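Local coordinates for glucose-binding protein (Thermus thermophilus HB27, PDB 2B3F), which binds glucose or galactose as a periplasmic binding protein and probably hands the sugar to a membrane transport system, at residues L222-G234 with N239-L253. Numbering follows the deposited sequence.
Sequences LSWQQAVDRVVQG and NIMGDWAAGYMTTTL. Unlike the reference sequence in segment 239-253: Ile240 (reference Val). With GAL (beta-D-galactopyranose), chain G.
Trp244 turns the edge of its five-membered ring onto one face of Trp224, a T-shaped pair with planes at 78° and CD1 3.5 Å from Trp224 CZ2. The CG of Trp244 lies between backbone N and carbonyl carbon (chi1 44°), and this places one indole face over galactose, with CD2 3.6 Å from the sugar C5. Trp224 NE1 lies 3.7 Å from the sugar C6 and donates to Glu13, which is itself hydrogen-bonded to the galactose. A leucine at Trp244 would probably cost the sugar its aromatic platform and leave the Trp224 face without its edge partner.

Tyr248 is a knob among Trp224, Gln225, Val228 and Asp229. Gln225 CG makes a CH-pi contact over the ring, 4.2 Å from its centroid. The one hydrogen bond across the contact runs from Tyr248 OH to Asp229 OD1 (2.6 Å), using the syn lone pair of OD1, an oxygen that sits at the edge of the tyrosine ring, near its plane.

Apolar packing continues along the helix. Val228 CG1 touches Met249 CG at 3.9 Å, and its CG2 meets Ala245 CB. Val231 CG2 packs on Asn239 CB.

Helices 224-233 and 244-252 cross at -67°. Strand 238-240, beside strands 123-126 and 161-162, leads into the second helix, whose Ala245 and Ala246 rest on Trp125.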
ATOM      1  N   LEU A 222       7.565 -10.978 -12.384  1.00 15.13           N
ATOM      2  CA  LEU A 222       6.353 -10.272 -12.813  1.00 15.23           C
ATOM      3  C   LEU A 222       6.079  -9.023 -11.968  1.00 15.09           C
ATOM      4  O   LEU A 222       6.252  -9.043 -10.767  1.00 15.08           O
ATOM      5  CB  LEU A 222       5.121 -11.166 -12.722  1.00 16.29           C
ATOM      6  CG  LEU A 222       5.133 -12.524 -13.447  1.00 18.32           C
ATOM      7  CD1 LEU A 222       3.732 -13.132 -13.355  1.00 19.01           C
ATOM      8  CD2 LEU A 222       5.593 -12.407 -14.865  1.00 20.42           C
ATOM      9  N   SER A 223       5.634  -7.961 -12.622  1.00 14.62           N
ATOM     10  CA  SER A 223       5.111  -6.795 -11.910  1.00 14.40           C
ATOM     11  C   SER A 223       3.760  -7.086 -11.242  1.00 14.18           C
ATOM     12  O   SER A 223       3.067  -8.049 -11.561  1.00 12.89           O
ATOM     13  CB  SER A 223       4.953  -5.638 -12.888  1.00 14.11           C
ATOM     14  OG  SER A 223       3.872  -5.896 -13.747  1.00 14.77           O
ATOM     15  N   TRP A 224       3.324  -6.196 -10.330  1.00 12.97           N
ATOM     16  CA  TRP A 224       2.007  -6.360  -9.755  1.00 13.22           C
ATOM     17  C   TRP A 224       0.916  -6.290 -10.819  1.00 13.09           C
ATOM     18  O   TRP A 224      -0.030  -7.047 -10.729  1.00 13.40           O
ATOM     19  CB  TRP A 224       1.745  -5.382  -8.599  1.00 12.81           C
ATOM     20  CG  TRP A 224       1.507  -3.943  -8.987  1.00 12.83           C
ATOM     21  CD1 TRP A 224       2.409  -2.929  -8.985  1.00 12.56           C
ATOM     22  CD2 TRP A 224       0.259  -3.361  -9.385  1.00 12.81           C
ATOM     23  NE1 TRP A 224       1.807  -1.744  -9.355  1.00 13.62           N
ATOM     24  CE2 TRP A 224       0.493  -1.997  -9.633  1.00 12.84           C
ATOM     25  CE3 TRP A 224      -1.029  -3.870  -9.586  1.00 13.36           C
ATOM     26  CZ2 TRP A 224      -0.521  -1.134 -10.056  1.00 12.02           C
ATOM     27  CZ3 TRP A 224      -2.018  -3.018 -10.027  1.00 13.61           C
ATOM     28  CH2 TRP A 224      -1.761  -1.668 -10.244  1.00 12.53           C
ATOM     29  N   GLN A 225       1.080  -5.433 -11.827  1.00 13.53           N
ATOM     30  CA  GLN A 225       0.088  -5.334 -12.905  1.00 13.61           C
ATOM     31  C   GLN A 225       0.004  -6.637 -13.702  1.00 14.18           C
ATOM     32  O   GLN A 225      -1.070  -7.107 -14.024  1.00 14.68           O
ATOM     33  CB  GLN A 225       0.400  -4.192 -13.846  1.00 14.53           C
ATOM     34  CG  GLN A 225       0.372  -2.788 -13.193  1.00 13.22           C
ATOM     35  CD  GLN A 225       1.727  -2.296 -12.753  1.00 13.68           C
ATOM     36  OE1 GLN A 225       2.589  -3.082 -12.305  1.00 14.24           O
ATOM     37  NE2 GLN A 225       1.954  -0.979 -12.895  1.00 15.55           N
ATOM     38  N   GLN A 226       1.159  -7.232 -13.977  1.00 14.51           N
ATOM     39  CA  GLN A 226       1.174  -8.523 -14.701  1.00 15.32           C
ATOM     40  C   GLN A 226       0.488  -9.635 -13.925  1.00 15.57           C
ATOM     41  O   GLN A 226      -0.149 -10.502 -14.503  1.00 16.76           O
ATOM     42  CB  GLN A 226       2.606  -8.929 -15.038  1.00 14.97           C
ATOM     43  CG  GLN A 226       3.180  -8.120 -16.159  1.00 15.70           C
ATOM     44  CD  GLN A 226       4.568  -8.530 -16.541  1.00 16.96           C
ATOM     45  OE1 GLN A 226       5.479  -8.555 -15.711  1.00 16.88           O
ATOM     46  NE2 GLN A 226       4.750  -8.863 -17.823  1.00 19.81           N
ATOM     47  N   ALA A 227       0.630  -9.624 -12.601  1.00 15.23           N
ATOM     48  CA  ALA A 227      -0.071 -10.595 -11.772  1.00 15.45           C
ATOM     49  C   ALA A 227      -1.612 -10.354 -11.822  1.00 15.81           C
ATOM     50  O   ALA A 227      -2.399 -11.293 -11.887  1.00 16.25           O
ATOM     51  CB  ALA A 227       0.443 -10.546 -10.351  1.00 15.71           C
ATOM     52  N   VAL A 228      -2.047  -9.089 -11.770  1.00 15.75           N
ATOM     53  CA  VAL A 228      -3.461  -8.792 -11.950  1.00 16.58           C
ATOM     54  C   VAL A 228      -3.937  -9.285 -13.313  1.00 16.81           C
ATOM     55  O   VAL A 228      -5.020  -9.868 -13.413  1.00 16.91           O
ATOM     56  CB  VAL A 228      -3.776  -7.263 -11.778  1.00 16.27           C
ATOM     57  CG1 VAL A 228      -5.247  -6.971 -12.125  1.00 17.08           C
ATOM     58  CG2 VAL A 228      -3.473  -6.839 -10.340  1.00 16.94           C
ATOM     59  N   ASP A 229      -3.125  -9.040 -14.334  1.00 17.12           N
ATOM     60  CA  ASP A 229      -3.436  -9.452 -15.695  1.00 18.21           C
ATOM     61  C   ASP A 229      -3.744 -10.954 -15.756  1.00 18.83           C
ATOM     62  O   ASP A 229      -4.617 -11.360 -16.510  1.00 19.10           O
ATOM     63  CB  ASP A 229      -2.270  -9.145 -16.640  1.00 18.26           C
ATOM     64  CG  ASP A 229      -2.149  -7.683 -16.996  1.00 16.91           C
ATOM     65  OD1 ASP A 229      -3.079  -6.878 -16.700  1.00 17.14           O
ATOM     66  OD2 ASP A 229      -1.115  -7.345 -17.603  1.00 18.42           O
ATOM     67  N   ARG A 230      -3.044 -11.775 -14.971  1.00 18.97           N
ATOM     68  CA  ARG A 230      -3.312 -13.220 -14.973  1.00 20.02           C
ATOM     69  C   ARG A 230      -4.728 -13.534 -14.567  1.00 20.18           C
ATOM     70  O   ARG A 230      -5.352 -14.441 -15.116  1.00 20.41           O
ATOM     71  CB  ARG A 230      -2.339 -14.008 -14.063  1.00 19.93           C
ATOM     72  CG  ARG A 230      -0.914 -14.054 -14.592  1.00 21.04           C
ATOM     73  CD  ARG A 230       0.009 -14.829 -13.673  1.00 23.71           C
ATOM     74  NE  ARG A 230      -0.379 -16.228 -13.614  1.00 27.36           N
ATOM     75  CZ  ARG A 230      -0.014 -17.144 -14.501  1.00 27.95           C
ATOM     76  NH1 ARG A 230       0.792 -16.816 -15.508  1.00 28.94           N
ATOM     77  NH2 ARG A 230      -0.456 -18.386 -14.366  1.00 29.26           N
ATOM     78  N   VAL A 231      -5.249 -12.799 -13.592  1.00 19.27           N
ATOM     79  CA  VAL A 231      -6.625 -12.964 -13.178  1.00 20.26           C
ATOM     80  C   VAL A 231      -7.586 -12.511 -14.297  1.00 20.51           C
ATOM     81  O   VAL A 231      -8.568 -13.215 -14.605  1.00 21.29           O
ATOM     82  CB  VAL A 231      -6.916 -12.210 -11.852  1.00 19.69           C
ATOM     83  CG1 VAL A 231      -8.372 -12.320 -11.476  1.00 19.21           C
ATOM     84  CG2 VAL A 231      -6.053 -12.763 -10.742  1.00 19.36           C
ATOM     85  N   VAL A 232      -7.313 -11.356 -14.898  1.00 20.93           N
ATOM     86  CA  VAL A 232      -8.154 -10.833 -15.991  1.00 21.73           C
ATOM     87  C   VAL A 232      -8.228 -11.858 -17.144  1.00 23.15           C
ATOM     88  O   VAL A 232      -9.281 -12.056 -17.754  1.00 23.70           O
ATOM     89  CB  VAL A 232      -7.652  -9.462 -16.460  1.00 22.03           C
ATOM     90  CG1 VAL A 232      -8.464  -8.937 -17.674  1.00 21.60           C
ATOM     91  CG2 VAL A 232      -7.733  -8.461 -15.260  1.00 20.50           C
ATOM     92  N   GLN A 233      -7.109 -12.527 -17.380  1.00 24.01           N
ATOM     93  CA  GLN A 233      -6.980 -13.576 -18.404  1.00 24.89           C
ATOM     94  C   GLN A 233      -7.556 -14.956 -18.021  1.00 25.86           C
ATOM     95  O   GLN A 233      -7.710 -15.820 -18.878  1.00 27.19           O
ATOM     96  CB  GLN A 233      -5.509 -13.736 -18.736  1.00 24.57           C
ATOM     97  CG  GLN A 233      -4.930 -12.546 -19.441  1.00 24.27           C
ATOM     98  CD  GLN A 233      -3.431 -12.445 -19.296  1.00 25.25           C
ATOM     99  OE1 GLN A 233      -2.820 -13.200 -18.544  1.00 27.02           O
ATOM    100  NE2 GLN A 233      -2.824 -11.498 -20.006  1.00 26.37           N
ATOM    101  N   GLY A 234      -7.899 -15.175 -16.765  1.00 26.54           N
ATOM    102  CA  GLY A 234      -8.340 -16.489 -16.331  1.00 26.69           C
ATOM    103  C   GLY A 234      -7.219 -17.515 -16.258  1.00 27.39           C
ATOM    104  O   GLY A 234      -7.496 -18.725 -16.171  1.00 28.16           O
ATOM    105  N   ASN A 239      -6.109 -12.923  -6.862  1.00 18.15           N
ATOM    106  CA  ASN A 239      -4.869 -12.170  -6.596  1.00 16.96           C
ATOM    107  C   ASN A 239      -5.075 -11.374  -5.312  1.00 16.56           C
ATOM    108  O   ASN A 239      -6.135 -10.807  -5.126  1.00 16.34           O
ATOM    109  CB  ASN A 239      -4.551 -11.233  -7.754  1.00 16.54           C
ATOM    110  CG  ASN A 239      -3.210 -10.529  -7.599  1.00 17.15           C
ATOM    111  OD1 ASN A 239      -2.158 -11.175  -7.364  1.00 19.09           O
ATOM    112  ND2 ASN A 239      -3.220  -9.216  -7.779  1.00 13.20           N
ATOM    113  N   ILE A 240      -4.069 -11.353  -4.439  1.00 15.01           N
ATOM    114  CA  ILE A 240      -4.141 -10.546  -3.198  1.00 14.78           C
ATOM    115  C   ILE A 240      -3.302  -9.294  -3.444  1.00 13.91           C
ATOM    116  O   ILE A 240      -2.092  -9.385  -3.597  1.00 13.17           O
ATOM    117  CB  ILE A 240      -3.594 -11.311  -1.968  1.00 15.50           C
ATOM    118  CG1 ILE A 240      -4.343 -12.646  -1.734  1.00 16.83           C
ATOM    119  CG2 ILE A 240      -3.651 -10.438  -0.714  1.00 15.59           C
ATOM    120  CD1 ILE A 240      -5.834 -12.542  -1.587  1.00 17.42           C
ATOM    121  N   MET A 241      -3.921  -8.111  -3.489  1.00 14.14           N
ATOM    122  CA  MET A 241      -3.172  -6.907  -3.822  1.00 13.77           C
ATOM    123  C   MET A 241      -3.949  -5.668  -3.356  1.00 14.23           C
ATOM    124  O   MET A 241      -5.182  -5.714  -3.231  1.00 13.76           O
ATOM    125  CB  MET A 241      -2.939  -6.873  -5.333  1.00 13.89           C
ATOM    126  CG  MET A 241      -2.113  -5.726  -5.890  1.00 14.10           C
ATOM    127  SD  MET A 241      -0.584  -5.447  -4.994  1.00 13.21           S
ATOM    128  CE  MET A 241       0.236  -7.047  -5.000  1.00 13.61           C
ATOM    129  N   GLY A 242      -3.230  -4.588  -3.112  1.00 13.74           N
ATOM    130  CA  GLY A 242      -3.872  -3.328  -2.743  1.00 13.54           C
ATOM    131  C   GLY A 242      -4.804  -2.817  -3.815  1.00 13.50           C
ATOM    132  O   GLY A 242      -4.695  -3.199  -4.987  1.00 13.80           O
ATOM    133  N   ASP A 243      -5.692  -1.898  -3.440  1.00 13.95           N
ATOM    134  CA  ASP A 243      -6.721  -1.427  -4.358  1.00 13.82           C
ATOM    135  C   ASP A 243      -6.270  -0.451  -5.441  1.00 14.16           C
ATOM    136  O   ASP A 243      -7.087   0.001  -6.258  1.00 14.64           O
ATOM    137  CB  ASP A 243      -8.005  -0.961  -3.627  1.00 14.53           C
ATOM    138  CG  ASP A 243      -7.760  -0.044  -2.427  1.00 14.63           C
ATOM    139  OD1 ASP A 243      -6.649   0.496  -2.214  1.00 13.72           O
ATOM    140  OD2 ASP A 243      -8.733   0.119  -1.652  1.00 15.91           O
ATOM    141  N   TRP A 244      -4.966  -0.200  -5.530  1.00 13.30           N
ATOM    142  CA  TRP A 244      -4.422   0.353  -6.779  1.00 13.58           C
ATOM    143  C   TRP A 244      -4.779  -0.594  -7.948  1.00 13.36           C
ATOM    144  O   TRP A 244      -4.824  -0.182  -9.104  1.00 14.37           O
ATOM    145  CB  TRP A 244      -2.907   0.582  -6.715  1.00 13.31           C
ATOM    146  CG  TRP A 244      -2.102  -0.523  -6.093  1.00 13.71           C
ATOM    147  CD1 TRP A 244      -1.478  -1.568  -6.726  1.00 13.31           C
ATOM    148  CD2 TRP A 244      -1.759  -0.639  -4.703  1.00 12.46           C
ATOM    149  NE1 TRP A 244      -0.796  -2.343  -5.802  1.00 12.05           N
ATOM    150  CE2 TRP A 244      -0.971  -1.797  -4.553  1.00 13.91           C
ATOM    151  CE3 TRP A 244      -2.078   0.116  -3.560  1.00 12.51           C
ATOM    152  CZ2 TRP A 244      -0.475  -2.202  -3.310  1.00 12.62           C
ATOM    153  CZ3 TRP A 244      -1.598  -0.294  -2.338  1.00 13.17           C
ATOM    154  CH2 TRP A 244      -0.801  -1.432  -2.210  1.00 13.72           C
ATOM    155  N   ALA A 245      -5.041  -1.859  -7.629  1.00 14.53           N
ATOM    156  CA  ALA A 245      -5.481  -2.847  -8.652  1.00 14.79           C
ATOM    157  C   ALA A 245      -6.832  -2.480  -9.240  1.00 15.90           C
ATOM    158  O   ALA A 245      -7.027  -2.618 -10.439  1.00 15.86           O
ATOM    159  CB  ALA A 245      -5.517  -4.248  -8.070  1.00 14.77           C
ATOM    160  N   ALA A 246      -7.744  -1.962  -8.409  1.00 16.38           N
ATOM    161  CA  ALA A 246      -9.028  -1.491  -8.913  1.00 16.56           C
ATOM    162  C   ALA A 246      -8.825  -0.314  -9.872  1.00 17.36           C
ATOM    163  O   ALA A 246      -9.448  -0.274 -10.937  1.00 18.27           O
ATOM    164  CB  ALA A 246      -9.978  -1.125  -7.765  1.00 16.75           C
ATOM    165  N   GLY A 247      -7.942   0.623  -9.530  1.00 16.85           N
ATOM    166  CA  GLY A 247      -7.614   1.738 -10.413  1.00 16.50           C
ATOM    167  C   GLY A 247      -7.076   1.249 -11.740  1.00 16.59           C
ATOM    168  O   GLY A 247      -7.466   1.730 -12.787  1.00 16.85           O
ATOM    169  N   TYR A 248      -6.176   0.268 -11.696  1.00 16.44           N
ATOM    170  CA  TYR A 248      -5.617  -0.289 -12.945  1.00 16.33           C
ATOM    171  C   TYR A 248      -6.716  -0.885 -13.818  1.00 16.28           C
ATOM    172  O   TYR A 248      -6.839  -0.558 -14.997  1.00 17.07           O
ATOM    173  CB  TYR A 248      -4.567  -1.334 -12.598  1.00 16.08           C
ATOM    174  CG  TYR A 248      -4.021  -2.117 -13.759  1.00 15.89           C
ATOM    175  CD1 TYR A 248      -3.298  -1.504 -14.765  1.00 16.39           C
ATOM    176  CD2 TYR A 248      -4.205  -3.490 -13.819  1.00 15.46           C
ATOM    177  CE1 TYR A 248      -2.781  -2.267 -15.857  1.00 16.38           C
ATOM    178  CE2 TYR A 248      -3.692  -4.234 -14.892  1.00 15.56           C
ATOM    179  CZ  TYR A 248      -2.984  -3.623 -15.874  1.00 16.15           C
ATOM    180  OH  TYR A 248      -2.484  -4.381 -16.936  1.00 17.30           O
ATOM    181  N   MET A 249      -7.524  -1.741 -13.221  1.00 16.43           N
ATOM    182  CA  MET A 249      -8.562  -2.432 -13.968  1.00 17.51           C
ATOM    183  C   MET A 249      -9.629  -1.482 -14.562  1.00 18.48           C
ATOM    184  O   MET A 249     -10.196  -1.773 -15.619  1.00 18.98           O
ATOM    185  CB  MET A 249      -9.192  -3.522 -13.090  1.00 17.40           C
ATOM    186  CG  MET A 249      -8.282  -4.725 -12.902  1.00 18.20           C
ATOM    187  SD  MET A 249      -9.046  -6.140 -12.123  1.00 19.13           S
ATOM    188  CE  MET A 249      -8.986  -5.621 -10.405  1.00 19.31           C
ATOM    189  N   THR A 250      -9.922  -0.370 -13.885  1.00 17.99           N
ATOM    190  CA  THR A 250     -10.930   0.569 -14.384  1.00 18.51           C
ATOM    191  C   THR A 250     -10.308   1.644 -15.235  1.00 18.44           C
ATOM    192  O   THR A 250     -10.700   1.810 -16.379  1.00 20.42           O
ATOM    193  CB  THR A 250     -11.749   1.230 -13.237  1.00 18.85           C
ATOM    194  OG1 THR A 250     -10.856   1.895 -12.326  1.00 19.98           O
ATOM    195  CG2 THR A 250     -12.571   0.205 -12.486  1.00 18.47           C
ATOM    196  N   THR A 251      -9.331   2.373 -14.705  1.00 17.43           N
ATOM    197  CA  THR A 251      -8.729   3.480 -15.440  1.00 17.98           C
ATOM    198  C   THR A 251      -7.967   3.028 -16.684  1.00 18.39           C
ATOM    199  O   THR A 251      -8.074   3.647 -17.738  1.00 18.67           O
ATOM    200  CB  THR A 251      -7.830   4.327 -14.500  1.00 17.67           C
ATOM    201  OG1 THR A 251      -8.654   4.871 -13.456  1.00 18.66           O
ATOM    202  CG2 THR A 251      -7.124   5.468 -15.210  1.00 17.90           C
ATOM    203  N   THR A 252      -7.183   1.969 -16.549  1.00 18.25           N
ATOM    204  CA  THR A 252      -6.332   1.526 -17.653  1.00 18.44           C
ATOM    205  C   THR A 252      -7.062   0.490 -18.534  1.00 18.39           C
ATOM    206  O   THR A 252      -7.100   0.632 -19.752  1.00 19.07           O
ATOM    207  CB  THR A 252      -4.962   1.001 -17.119  1.00 18.24           C
ATOM    208  OG1 THR A 252      -4.212   2.095 -16.558  1.00 18.59           O
ATOM    209  CG2 THR A 252      -4.127   0.382 -18.246  1.00 18.26           C
ATOM    210  N   LEU A 253      -7.632  -0.536 -17.923  1.00 19.03           N
ATOM    211  CA  LEU A 253      -8.249  -1.628 -18.690  1.00 19.82           C
ATOM    212  C   LEU A 253      -9.728  -1.422 -19.014  1.00 20.72           C
ATOM    213  O   LEU A 253     -10.282  -2.194 -19.803  1.00 22.04           O
ATOM    214  CB  LEU A 253      -8.079  -2.966 -17.980  1.00 18.93           C
ATOM    215  CG  LEU A 253      -6.645  -3.438 -17.711  1.00 19.26           C
ATOM    216  CD1 LEU A 253      -6.679  -4.812 -17.088  1.00 19.25           C
ATOM    217  CD2 LEU A 253      -5.778  -3.433 -18.948  1.00 18.88           C
TER
HETATM  218  C1  GAL G3310       2.164   1.433  -2.686  1.00 11.43           C
HETATM  219  C2  GAL G3310       1.687   2.878  -2.885  1.00 12.31           C
HETATM  220  C3  GAL G3310       0.572   2.971  -3.918  1.00 11.16           C
HETATM  221  C4  GAL G3310       0.964   2.268  -5.219  1.00 12.13           C
HETATM  222  C5  GAL G3310       1.525   0.867  -4.875  1.00 12.53           C
HETATM  223  C6  GAL G3310       1.981   0.044  -6.090  1.00 11.86           C
HETATM  224  O1  GAL G3310       3.231   1.370  -1.789  1.00 13.35           O
HETATM  225  O2  GAL G3310       1.281   3.415  -1.616  1.00 11.86           O
HETATM  226  O3  GAL G3310       0.271   4.333  -4.187  1.00 13.91           O
HETATM  227  O4  GAL G3310       1.903   3.083  -5.871  1.00 16.88           O
HETATM  228  O5  GAL G3310       2.592   0.939  -3.960  1.00 11.75           O
HETATM  229  O6  GAL G3310       3.164   0.563  -6.620  1.00 12.59           O